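Local coordinates for protein isatin hydrolase (Ralstonia solanacearum, PDB 5NMP) that hydrolyses isatin with a bound manganese ion and probably belongs with the arylformamidase-like enzymes of the cyclase family, at residues A[55-60]-A[64-69]; A[116-119]-A[124-127]; A[152-157]-A[162-167]; A[183-186]-A[190-193]. All blocks are in the same frame, centred on the assembly; numbering follows the deposited sequence.

Contact 1: A[55-60]-A[64-69]; sequences RISHYD and PAWYWN
I56 N donates to W68 O at 2.9 Å, while W68 N returns only a weak bond to S57 O. Both I56 and S57 therefore face W68, and the pairing slips by one residue between R55–N69 and S57–W68, which defines a classic beta bulge. Nearer the turn, W66 O takes two donors from opposite faces of its carbonyl plane: Y59 N at 3.0 Å and S57 OG at 3.2 Å.

Carbon packing against rings follows. The bulged I56 lays CD1 over the five-membered ring of W68, 3.9 Å from its centroid and 3° off the normal. On the face shared by H58 and Y67, the H58 edge meets the Y67 ring in an offset edge-to-face pair with planes at 88°. Y59 turns one face to Y67 CB, whose distance to Y59 CZ is 3.5 Å, completing an aromatic cluster.

Polar side-chain ends are held both locally and by the partner chain. N69 ND2 donates almost straight (176°) to Y67 OH, which is also bonded to G252 of the second subunit; Y59 OH meets A85 of that subunit. Together, the antiparallel pairing, bulge and connecting turn identify a beta hairpin, 52-60 with 66-74, that reaches well away from the chain's centre and packs on the second subunit.

Contact 2: A[116-119]-A[124-127]; sequences SAQV and DWLL
Q118 and W125 lie side by side and point the same way, the aliphatic base of the glutamine spread over one face of the indole. Q118 CB sits 3.5 Å from the centroid of the five-membered ring and only 13° off its normal, which meets the geometry of a CH-pi contact. CB lies over the five-membered ring, so it is off-centre for the indole as a whole, and both W125 NE1 and W125 CE2 are 3.5 Å from Q118 CB. The next carbon follows the same face, with Q118 CG 3.6 Å from W125 NE1 and near CE2 as well.

The indole is brought against the helix by its first torsion, which sets CG opposite the backbone N (chi1 -170°) and directs the ring toward 116-119. V119 contributes a looser touch farther along the ring system, its CG2 lying 4.4 Å from W125 CE3 at an oblique angle. Elsewhere around the indole, F131 of helix 129-139 makes an edge-to-face pair with it, and F150 of strand 147-151 also packs against it. The W125 backbone pairs with G176, which fixes the residue from which the ring projects.

Chemically, the link between these two short segments consists of carbon against aromatic surface, without a polar bond between them. Its cohesion should thus come mainly from dispersion and burial of apolar surface.

Contact 3: A[152-157]-A[162-167]; sequences TDWSLR and AAFLNI
W154 and R157 each direct a side-chain N-H to a main-chain carbonyl near the end of helix 161-165. W154 NE1 donates to F164 O at 2.9 Å with an angle of 164° at the hydrogen; the acceptor lies in the indole plane, and the donor falls in the carbonyl plane on a lone pair. R157 NH1 reaches A163 O at 3.1 Å, close to the guanidinium plane but tilted 32° from the plane of the carbonyl. Two successive carbonyls are thereby satisfied by side chains from 152-157.

The two donors brace one another. R157 runs extended from CG to NE across the indole, putting CD 3.4 Å above the W154 ring plane, and W154 CH2 lies over the centre of the guanidinium. The other terminal nitrogen, R157 NH2, forms a salt bridge with E123. N166 CB meets the indole at its edge, 4.0 Å from W154 CZ2, while N166 ND2 is bonded to H173 O. F164 adds apolar closure, its CE1 being 3.8 Å from W154 CD1; the F164 ring and the five-membered ring of W154 meet obliquely, planes 59° apart. The side chain of F164 is about 11 Å from the manganese ion, outside the coordinating set of H76, H80 and D82.

In the fold, the 3-10 turn 154-157 follows strand 147-151 and clasps helix 161-165, while V119 of helix 116-119 also touches W154.

Contact 4: A[183-186]-A[190-193]; sequences EWLI and NVHG
L185 O receives V191 N in the main bond between helix segment 183-186 and the following 190-193, at 3.2 Å and 163° at the hydrogen. A second, weak bond runs from N190 N to I186 O, also at 3.2 Å but bent to 129°, and the CA of N190 stands near the same oxygen.

Side chains close over this polar link. V191 points toward the helix and brings both methyls up to L185 O, CG1 at 3.4 Å and CG2 at 3.6 Å from that oxygen. Beyond it, V191 CG1 meets L185 CD2 at 4.1 Å, where the branched ends cross at a slant.

Farther out, L132 of helix 129-139 packs on L185, and L218 of helix 214-221 packs on I186. R224 NE donates to V191 O, and the backbone of N190 pairs with G145, so the outgoing chain has further bonds to R224 and G145. N190, with positive phi (55°), lies in the turn after helix 179-187. The bond from V191 N back to L185 O, six positions earlier, and the weak one beside it fold this turn back on the helix's last turn before strand 193-195 of the central mixed sheet.

Overall arrangement
From the N terminus, contact 1 comes first, closing the turn of the hairpin arm some 33 Å from the chain's centre. The chain then returns to the central mixed sheet, and contact 2 closes the loop after strand 107-114 and helix 116-119. Contact 3 closes the excursion after strand 147-151, and contact 4 the passage from helix 179-187 to strand 193-195. All four follow in series; none nests or crosses. Contacts 2 and 3 touch directly, with S116 CB 3.7 Å from D153 CG, joining neighbouring connections of the sheet. Contact 4 approaches contact 2 to about 5 Å between nearest atoms, whereas contact 1 remains remote and engages the second subunit.

Contact 1: A[55-60]-A[64-69]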
loop_
_atom_site.group_PDB
_atom_site.type_symbol
_atom_site.label_atom_id
_atom_site.label_comp_id
_atom_site.label_asym_id
_atom_site.label_seq_id
_atom_site.Cartn_x
_atom_site.Cartn_y
_atom_site.Cartn_z
ATOM N N ARG A 55 -15.750 2.171 -15.326
ATOM C CA ARG A 55 -16.440 3.142 -14.492
ATOM C C ARG A 55 -17.799 2.617 -14.027
ATOM O O ARG A 55 -18.543 2.013 -14.805
ATOM C CB ARG A 55 -16.604 4.454 -15.262
ATOM C CG ARG A 55 -17.156 5.602 -14.450
ATOM C CD ARG A 55 -17.423 6.811 -15.331
ATOM N NE ARG A 55 -16.194 7.474 -15.759
ATOM C CZ ARG A 55 -16.165 8.590 -16.483
ATOM N NH1 ARG A 55 -17.297 9.164 -16.864
ATOM N NH2 ARG A 55 -15.004 9.132 -16.828
ATOM N N ILE A 56 -18.113 2.840 -12.754
ATOM C CA ILE A 56 -19.412 2.459 -12.209
ATOM C C ILE A 56 -20.392 3.630 -12.296
ATOM O O ILE A 56 -21.531 3.473 -12.736
ATOM C CB ILE A 56 -19.308 1.993 -10.741
ATOM C CG1 ILE A 56 -18.203 0.950 -10.577
ATOM C CG2 ILE A 56 -20.638 1.436 -10.259
ATOM C CD1 ILE A 56 -18.036 0.462 -9.152
ATOM N N SER A 57 -19.937 4.804 -11.866
ATOM C CA SER A 57 -20.738 6.020 -11.945
ATOM C C SER A 57 -19.837 7.253 -11.947
ATOM O O SER A 57 -18.696 7.194 -11.492
ATOM C CB SER A 57 -21.729 6.092 -10.784
ATOM O OG SER A 57 -21.057 6.309 -9.555
ATOM N N HIS A 58 -20.354 8.365 -12.462
ATOM C CA HIS A 58 -19.590 9.606 -12.538
ATOM C C HIS A 58 -20.499 10.803 -12.275
ATOM O O HIS A 58 -20.738 11.622 -13.165
ATOM C CB HIS A 58 -18.913 9.736 -13.907
ATOM C CG HIS A 58 -17.973 10.897 -14.017
ATOM N ND1 HIS A 58 -16.829 11.005 -13.256
ATOM C CD2 HIS A 58 -18.004 11.998 -14.806
ATOM C CE1 HIS A 58 -16.198 12.124 -13.568
ATOM N NE2 HIS A 58 -16.890 12.743 -14.507
ATOM N N TYR A 59 -21.001 10.886 -11.044
ATOM C CA TYR A 59 -21.942 11.928 -10.634
ATOM C C TYR A 59 -23.118 12.022 -11.606
ATOM O O TYR A 59 -23.521 13.117 -12.002
ATOM C CB TYR A 59 -21.240 13.286 -10.525
ATOM C CG TYR A 59 -19.793 13.219 -10.079
ATOM C CD1 TYR A 59 -19.461 12.985 -8.749
ATOM C CD2 TYR A 59 -18.757 13.408 -10.986
ATOM C CE1 TYR A 59 -18.138 12.931 -8.340
ATOM C CE2 TYR A 59 -17.433 13.356 -10.588
ATOM C CZ TYR A 59 -17.130 13.118 -9.264
ATOM O OH TYR A 59 -15.812 13.063 -8.867
ATOM N N ASP A 60 -23.657 10.870 -11.994
ATOM C CA ASP A 60 -24.726 10.818 -12.984
ATOM C C ASP A 60 -25.840 9.863 -12.566
ATOM O O ASP A 60 -25.967 9.527 -11.393
ATOM C CB ASP A 60 -24.167 10.412 -14.349
ATOM C CG ASP A 60 -23.244 9.209 -14.272
ATOM O OD1 ASP A 60 -23.352 8.422 -13.307
ATOM O OD2 ASP A 60 -22.409 9.047 -15.187
ATOM N N PRO A 64 -25.612 9.599 -8.569
ATOM C CA PRO A 64 -25.760 11.057 -8.666
ATOM C C PRO A 64 -24.771 11.878 -7.841
ATOM O O PRO A 64 -24.476 13.006 -8.229
ATOM C CB PRO A 64 -27.187 11.287 -8.163
ATOM C CG PRO A 64 -27.886 10.004 -8.438
ATOM C CD PRO A 64 -26.869 8.953 -8.154
ATOM N N ALA A 65 -24.269 11.342 -6.735
ATOM C CA ALA A 65 -23.423 12.140 -5.854
ATOM C C ALA A 65 -22.008 11.584 -5.714
ATOM O O ALA A 65 -21.192 12.135 -4.975
ATOM C CB ALA A 65 -24.070 12.260 -4.487
ATOM N N TRP A 66 -21.711 10.504 -6.429
ATOM C CA TRP A 66 -20.422 9.842 -6.267
ATOM C C TRP A 66 -19.808 9.342 -7.574
ATOM O O TRP A 66 -20.471 9.271 -8.611
ATOM C CB TRP A 66 -20.555 8.676 -5.285
ATOM C CG TRP A 66 -21.636 7.705 -5.643
ATOM C CD1 TRP A 66 -21.505 6.570 -6.388
ATOM C CD2 TRP A 66 -23.016 7.782 -5.268
ATOM N NE1 TRP A 66 -22.718 5.935 -6.500
ATOM C CE2 TRP A 66 -23.663 6.660 -5.822
ATOM C CE3 TRP A 66 -23.770 8.692 -4.517
ATOM C CZ2 TRP A 66 -25.027 6.423 -5.649
ATOM C CZ3 TRP A 66 -25.122 8.454 -4.347
ATOM C CH2 TRP A 66 -25.737 7.329 -4.911
ATOM N N TYR A 67 -18.526 9.001 -7.499
ATOM C CA TYR A 67 -17.769 8.484 -8.633
ATOM C C TYR A 67 -16.826 7.388 -8.154
ATOM O O TYR A 67 -16.128 7.570 -7.160
ATOM C CB TYR A 67 -16.988 9.611 -9.316
ATOM C CG TYR A 67 -15.732 9.164 -10.036
ATOM C CD1 TYR A 67 -15.804 8.418 -11.207
ATOM C CD2 TYR A 67 -14.474 9.506 -9.553
ATOM C CE1 TYR A 67 -14.659 8.012 -11.869
ATOM C CE2 TYR A 67 -13.325 9.107 -10.208
ATOM C CZ TYR A 67 -13.423 8.359 -11.367
ATOM O OH TYR A 67 -12.283 7.957 -12.026
ATOM N N TRP A 68 -16.819 6.253 -8.849
ATOM C CA TRP A 68 -15.946 5.128 -8.492
ATOM C C TRP A 68 -15.859 4.080 -9.604
ATOM O O TRP A 68 -16.704 4.034 -10.498
ATOM C CB TRP A 68 -16.405 4.462 -7.184
ATOM C CG TRP A 68 -17.842 3.999 -7.152
ATOM C CD1 TRP A 68 -18.837 4.326 -8.028
ATOM C CD2 TRP A 68 -18.436 3.123 -6.184
ATOM N NE1 TRP A 68 -20.011 3.711 -7.665
ATOM C CE2 TRP A 68 -19.790 2.966 -6.538
ATOM C CE3 TRP A 68 -17.952 2.456 -5.054
ATOM C CZ2 TRP A 68 -20.666 2.171 -5.804
ATOM C CZ3 TRP A 68 -18.825 1.667 -4.326
ATOM C CH2 TRP A 68 -20.167 1.531 -4.704
ATOM N N ASN A 69 -14.829 3.240 -9.530
ATOM C CA ASN A 69 -14.547 2.255 -10.575
ATOM C C ASN A 69 -14.456 0.822 -10.059
ATOM O O ASN A 69 -14.253 0.590 -8.867
ATOM C CB ASN A 69 -13.229 2.594 -11.287
ATOM C CG ASN A 69 -13.199 4.010 -11.834
ATOM O OD1 ASN A 69 -13.654 4.268 -12.948
ATOM N ND2 ASN A 69 -12.643 4.931 -11.058
#

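Contact 2: A[116-119]-A[124-127]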
loop_
_atom_site.group_PDB
_atom_site.type_symbol
_atom_site.label_atom_id
_atom_site.label_comp_id
_atom_site.label_asym_id
_atom_site.label_seq_id
_atom_site.Cartn_x
_atom_site.Cartn_y
_atom_site.Cartn_z
ATOM N N SER A 116 22.855 3.231 -14.585
ATOM C CA SER A 116 22.138 3.780 -15.733
ATOM C C SER A 116 23.047 4.039 -16.939
ATOM O O SER A 116 22.639 3.835 -18.082
ATOM C CB SER A 116 21.413 5.070 -15.334
ATOM O OG SER A 116 22.291 5.982 -14.700
ATOM N N ALA A 117 24.275 4.481 -16.685
ATOM C CA ALA A 117 25.221 4.749 -17.764
ATOM C C ALA A 117 25.640 3.463 -18.476
ATOM O O ALA A 117 25.861 3.457 -19.686
ATOM C CB ALA A 117 26.441 5.473 -17.228
ATOM N N GLN A 118 25.741 2.375 -17.717
ATOM C CA GLN A 118 26.157 1.089 -18.264
ATOM C C GLN A 118 25.051 0.457 -19.098
ATOM O O GLN A 118 25.306 -0.093 -20.169
ATOM C CB GLN A 118 26.573 0.132 -17.140
ATOM C CG GLN A 118 27.909 0.462 -16.482
ATOM C CD GLN A 118 27.834 1.653 -15.543
ATOM O OE1 GLN A 118 26.750 2.136 -15.210
ATOM N NE2 GLN A 118 28.993 2.134 -15.109
ATOM N N VAL A 119 23.824 0.541 -18.594
ATOM C CA VAL A 119 22.661 -0.025 -19.267
ATOM C C VAL A 119 22.333 0.767 -20.532
ATOM O O VAL A 119 21.777 0.237 -21.496
ATOM C CB VAL A 119 21.446 -0.058 -18.319
ATOM C CG1 VAL A 119 20.207 -0.583 -19.028
ATOM C CG2 VAL A 119 21.766 -0.913 -17.099
ATOM N N ASP A 124 21.756 -5.704 -22.024
ATOM C CA ASP A 124 21.937 -7.011 -21.394
ATOM C C ASP A 124 22.994 -6.964 -20.301
ATOM O O ASP A 124 23.502 -8.002 -19.870
ATOM C CB ASP A 124 22.314 -8.060 -22.435
ATOM C CG ASP A 124 21.142 -8.465 -23.296
ATOM O OD1 ASP A 124 21.262 -8.405 -24.538
ATOM O OD2 ASP A 124 20.098 -8.847 -22.727
ATOM N N TRP A 125 23.316 -5.751 -19.858
ATOM C CA TRP A 125 24.362 -5.530 -18.865
ATOM C C TRP A 125 24.091 -6.292 -17.570
ATOM O O TRP A 125 22.960 -6.342 -17.087
ATOM C CB TRP A 125 24.498 -4.034 -18.582
ATOM C CG TRP A 125 25.693 -3.667 -17.760
ATOM C CD1 TRP A 125 26.956 -3.426 -18.213
ATOM C CD2 TRP A 125 25.733 -3.482 -16.340
ATOM N NE1 TRP A 125 27.782 -3.108 -17.163
ATOM C CE2 TRP A 125 27.055 -3.136 -16.001
ATOM C CE3 TRP A 125 24.777 -3.580 -15.323
ATOM C CZ2 TRP A 125 27.448 -2.886 -14.689
ATOM C CZ3 TRP A 125 25.170 -3.331 -14.021
ATOM C CH2 TRP A 125 26.494 -2.989 -13.715
ATOM N N LEU A 126 25.141 -6.884 -17.013
ATOM C CA LEU A 126 25.008 -7.710 -15.823
ATOM C C LEU A 126 25.677 -7.082 -14.607
ATOM O O LEU A 126 26.852 -6.711 -14.651
ATOM C CB LEU A 126 25.590 -9.100 -16.078
ATOM C CG LEU A 126 24.948 -9.885 -17.221
ATOM C CD1 LEU A 126 25.636 -11.223 -17.416
ATOM C CD2 LEU A 126 23.461 -10.073 -16.962
ATOM N N LEU A 127 24.913 -6.968 -13.525
ATOM C CA LEU A 127 25.434 -6.513 -12.242
ATOM C C LEU A 127 26.321 -7.592 -11.633
ATOM O O LEU A 127 25.868 -8.708 -11.374
ATOM C CB LEU A 127 24.285 -6.165 -11.293
ATOM C CG LEU A 127 24.647 -5.658 -9.896
ATOM C CD1 LEU A 127 25.439 -4.372 -9.991
ATOM C CD2 LEU A 127 23.392 -5.450 -9.073
#

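Contact 3: A[152-157]-A[162-167]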
loop_
_atom_site.group_PDB
_atom_site.type_symbol
_atom_site.label_atom_id
_atom_site.label_comp_id
_atom_site.label_asym_id
_atom_site.label_seq_id
_atom_site.Cartn_x
_atom_site.Cartn_y
_atom_site.Cartn_z
ATOM N N THR A 152 18.470 1.736 -13.128
ATOM C CA THR A 152 18.881 1.534 -14.512
ATOM C C THR A 152 18.283 2.569 -15.463
ATOM O O THR A 152 18.577 2.554 -16.658
ATOM C CB THR A 152 18.474 0.139 -15.009
ATOM O OG1 THR A 152 17.061 -0.026 -14.841
ATOM C CG2 THR A 152 19.206 -0.947 -14.230
ATOM N N ASP A 153 17.442 3.453 -14.928
ATOM C CA ASP A 153 16.683 4.429 -15.721
ATOM C C ASP A 153 15.768 3.757 -16.747
ATOM O O ASP A 153 15.317 4.390 -17.701
ATOM C CB ASP A 153 17.622 5.416 -16.428
ATOM C CG ASP A 153 18.029 6.577 -15.537
ATOM O OD1 ASP A 153 17.766 6.518 -14.316
ATOM O OD2 ASP A 153 18.619 7.549 -16.058
ATOM N N TRP A 154 15.481 2.478 -16.533
ATOM C CA TRP A 154 14.625 1.712 -17.433
ATOM C C TRP A 154 13.179 2.201 -17.392
ATOM O O TRP A 154 12.423 2.014 -18.346
ATOM C CB TRP A 154 14.682 0.225 -17.075
ATOM C CG TRP A 154 14.222 -0.677 -18.171
ATOM C CD1 TRP A 154 12.953 -1.132 -18.382
ATOM C CD2 TRP A 154 15.030 -1.241 -19.208
ATOM N NE1 TRP A 154 12.921 -1.945 -19.491
ATOM C CE2 TRP A 154 14.185 -2.029 -20.015
ATOM C CE3 TRP A 154 16.387 -1.157 -19.534
ATOM C CZ2 TRP A 154 14.652 -2.728 -21.129
ATOM C CZ3 TRP A 154 16.850 -1.852 -20.639
ATOM C CH2 TRP A 154 15.985 -2.628 -21.423
ATOM N N SER A 155 12.803 2.831 -16.284
ATOM C CA SER A 155 11.446 3.334 -16.092
ATOM C C SER A 155 11.052 4.395 -17.119
ATOM O O SER A 155 9.868 4.678 -17.303
ATOM C CB SER A 155 11.293 3.906 -14.681
ATOM O OG SER A 155 12.259 4.916 -14.437
ATOM N N LEU A 156 12.042 4.980 -17.787
ATOM C CA LEU A 156 11.776 6.006 -18.788
ATOM C C LEU A 156 11.211 5.409 -20.078
ATOM O O LEU A 156 10.764 6.136 -20.967
ATOM C CB LEU A 156 13.051 6.798 -19.090
ATOM C CG LEU A 156 13.687 7.555 -17.920
ATOM C CD1 LEU A 156 14.966 8.255 -18.367
ATOM C CD2 LEU A 156 12.703 8.551 -17.317
ATOM N N ARG A 157 11.231 4.083 -20.174
ATOM C CA ARG A 157 10.722 3.385 -21.351
ATOM C C ARG A 157 9.230 3.078 -21.234
ATOM O O ARG A 157 8.645 2.485 -22.139
ATOM C CB ARG A 157 11.491 2.078 -21.572
ATOM C CG ARG A 157 12.959 2.237 -21.929
ATOM C CD ARG A 157 13.693 0.918 -21.711
ATOM N NE ARG A 157 15.102 0.976 -22.086
ATOM C CZ ARG A 157 15.615 0.366 -23.150
ATOM N NH1 ARG A 157 14.834 -0.354 -23.947
ATOM N NH2 ARG A 157 16.910 0.473 -23.416
ATOM N N ALA A 162 6.667 -1.820 -26.125
ATOM C CA ALA A 162 7.609 -2.678 -26.835
ATOM C C ALA A 162 9.031 -2.456 -26.323
ATOM O O ALA A 162 9.793 -3.407 -26.148
ATOM C CB ALA A 162 7.536 -2.432 -28.330
ATOM N N ALA A 163 9.378 -1.197 -26.074
ATOM C CA ALA A 163 10.705 -0.850 -25.577
ATOM C C ALA A 163 10.896 -1.263 -24.120
ATOM O O ALA A 163 12.006 -1.594 -23.700
ATOM C CB ALA A 163 10.950 0.642 -25.734
ATOM N N PHE A 164 9.811 -1.237 -23.352
ATOM C CA PHE A 164 9.872 -1.560 -21.933
ATOM C C PHE A 164 10.109 -3.051 -21.716
ATOM O O PHE A 164 10.919 -3.439 -20.875
ATOM C CB PHE A 164 8.587 -1.120 -21.227
ATOM C CG PHE A 164 8.647 -1.238 -19.729
ATOM C CD1 PHE A 164 9.262 -0.255 -18.966
ATOM C CD2 PHE A 164 8.088 -2.329 -19.082
ATOM C CE1 PHE A 164 9.320 -0.361 -17.586
ATOM C CE2 PHE A 164 8.141 -2.438 -17.704
ATOM C CZ PHE A 164 8.758 -1.454 -16.955
ATOM N N LEU A 165 9.400 -3.882 -22.474
ATOM C CA LEU A 165 9.588 -5.326 -22.402
ATOM C C LEU A 165 10.851 -5.742 -23.162
ATOM O O LEU A 165 11.555 -6.662 -22.750
ATOM C CB LEU A 165 8.363 -6.060 -22.956
ATOM C CG LEU A 165 7.019 -5.818 -22.262
ATOM C CD1 LEU A 165 5.918 -6.627 -22.923
ATOM C CD2 LEU A 165 7.095 -6.136 -20.775
ATOM N N ASN A 166 11.120 -5.047 -24.265
ATOM C CA ASN A 166 12.313 -5.253 -25.088
ATOM C C ASN A 166 12.548 -6.709 -25.465
ATOM O O ASN A 166 13.539 -7.316 -25.062
ATOM C CB ASN A 166 13.553 -4.710 -24.384
ATOM C CG ASN A 166 14.710 -4.495 -25.338
ATOM O OD1 ASN A 166 14.506 -4.167 -26.506
ATOM N ND2 ASN A 166 15.929 -4.687 -24.852
ATOM N N ILE A 167 11.639 -7.252 -26.263
ATOM C CA ILE A 167 11.649 -8.667 -26.591
ATOM C C ILE A 167 12.053 -8.931 -28.039
ATOM O O ILE A 167 11.538 -8.304 -28.968
ATOM C CB ILE A 167 10.267 -9.286 -26.305
ATOM C CG1 ILE A 167 10.115 -9.501 -24.796
ATOM C CG2 ILE A 167 10.075 -10.591 -27.064
ATOM C CD1 ILE A 167 8.811 -10.120 -24.387
#

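Contact 4: A[183-186]-A[190-193]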
loop_
_atom_site.group_PDB
_atom_site.type_symbol
_atom_site.label_atom_id
_atom_site.label_comp_id
_atom_site.label_asym_id
_atom_site.label_seq_id
_atom_site.Cartn_x
_atom_site.Cartn_y
_atom_site.Cartn_z
ATOM N N GLU A 183 24.112 -14.489 -4.968
ATOM C CA GLU A 183 24.661 -15.275 -3.864
ATOM C C GLU A 183 25.405 -14.398 -2.855
ATOM O O GLU A 183 25.289 -14.595 -1.646
ATOM C CB GLU A 183 25.594 -16.367 -4.396
ATOM C CG GLU A 183 24.878 -17.498 -5.114
ATOM C CD GLU A 183 25.832 -18.477 -5.779
ATOM O OE1 GLU A 183 27.032 -18.153 -5.921
ATOM O OE2 GLU A 183 25.375 -19.575 -6.163
ATOM N N TRP A 184 26.162 -13.428 -3.359
ATOM C CA TRP A 184 26.931 -12.520 -2.512
ATOM C C TRP A 184 26.017 -11.619 -1.683
ATOM O O TRP A 184 26.222 -11.452 -0.480
ATOM C CB TRP A 184 27.877 -11.674 -3.371
ATOM C CG TRP A 184 28.819 -10.806 -2.596
ATOM C CD1 TRP A 184 29.984 -11.190 -2.002
ATOM C CD2 TRP A 184 28.690 -9.400 -2.353
ATOM N NE1 TRP A 184 30.586 -10.115 -1.395
ATOM C CE2 TRP A 184 29.812 -9.003 -1.595
ATOM C CE3 TRP A 184 27.734 -8.440 -2.696
ATOM C CZ2 TRP A 184 30.002 -7.688 -1.174
ATOM C CZ3 TRP A 184 27.925 -7.134 -2.279
ATOM C CH2 TRP A 184 29.051 -6.771 -1.524
ATOM N N LEU A 185 25.006 -11.045 -2.330
ATOM C CA LEU A 185 24.048 -10.178 -1.650
ATOM C C LEU A 185 23.320 -10.899 -0.517
ATOM O O LEU A 185 23.081 -10.323 0.544
ATOM C CB LEU A 185 23.026 -9.622 -2.646
ATOM C CG LEU A 185 23.518 -8.504 -3.564
ATOM C CD1 LEU A 185 22.396 -8.023 -4.465
ATOM C CD2 LEU A 185 24.081 -7.350 -2.746
ATOM N N ILE A 186 22.971 -12.160 -0.744
ATOM C CA ILE A 186 22.260 -12.934 0.264
ATOM C C ILE A 186 23.201 -13.433 1.357
ATOM O O ILE A 186 22.962 -13.209 2.543
ATOM C CB ILE A 186 21.535 -14.137 -0.362
ATOM C CG1 ILE A 186 20.455 -13.657 -1.331
ATOM C CG2 ILE A 186 20.920 -15.011 0.717
ATOM C CD1 ILE A 186 19.788 -14.777 -2.108
ATOM N N ASN A 190 23.399 -10.240 3.565
ATOM C CA ASN A 190 22.128 -10.500 4.240
ATOM C C ASN A 190 21.080 -9.431 3.932
ATOM O O ASN A 190 20.439 -8.885 4.833
ATOM C CB ASN A 190 22.355 -10.609 5.753
ATOM C CG ASN A 190 21.203 -11.276 6.477
ATOM O OD1 ASN A 190 20.342 -11.903 5.862
ATOM N ND2 ASN A 190 21.187 -11.149 7.796
ATOM N N VAL A 191 20.918 -9.133 2.648
ATOM C CA VAL A 191 20.006 -8.083 2.217
ATOM C C VAL A 191 18.547 -8.486 2.420
ATOM O O VAL A 191 18.223 -9.666 2.564
ATOM C CB VAL A 191 20.232 -7.719 0.739
ATOM C CG1 VAL A 191 21.670 -7.284 0.520
ATOM C CG2 VAL A 191 19.886 -8.896 -0.157
ATOM N N HIS A 192 17.675 -7.484 2.432
ATOM C CA HIS A 192 16.247 -7.677 2.644
ATOM C C HIS A 192 15.573 -8.164 1.369
ATOM O O HIS A 192 14.684 -9.017 1.404
ATOM C CB HIS A 192 15.615 -6.364 3.115
ATOM C CG HIS A 192 14.167 -6.471 3.476
ATOM N ND1 HIS A 192 13.718 -7.217 4.543
ATOM C CD2 HIS A 192 13.068 -5.902 2.926
ATOM C CE1 HIS A 192 12.404 -7.112 4.629
ATOM N NE2 HIS A 192 11.985 -6.320 3.659
ATOM N N GLY A 193 16.009 -7.619 0.240
ATOM C CA GLY A 193 15.365 -7.890 -1.027
ATOM C C GLY A 193 16.041 -7.202 -2.194
ATOM O O GLY A 193 17.045 -6.516 -2.023
#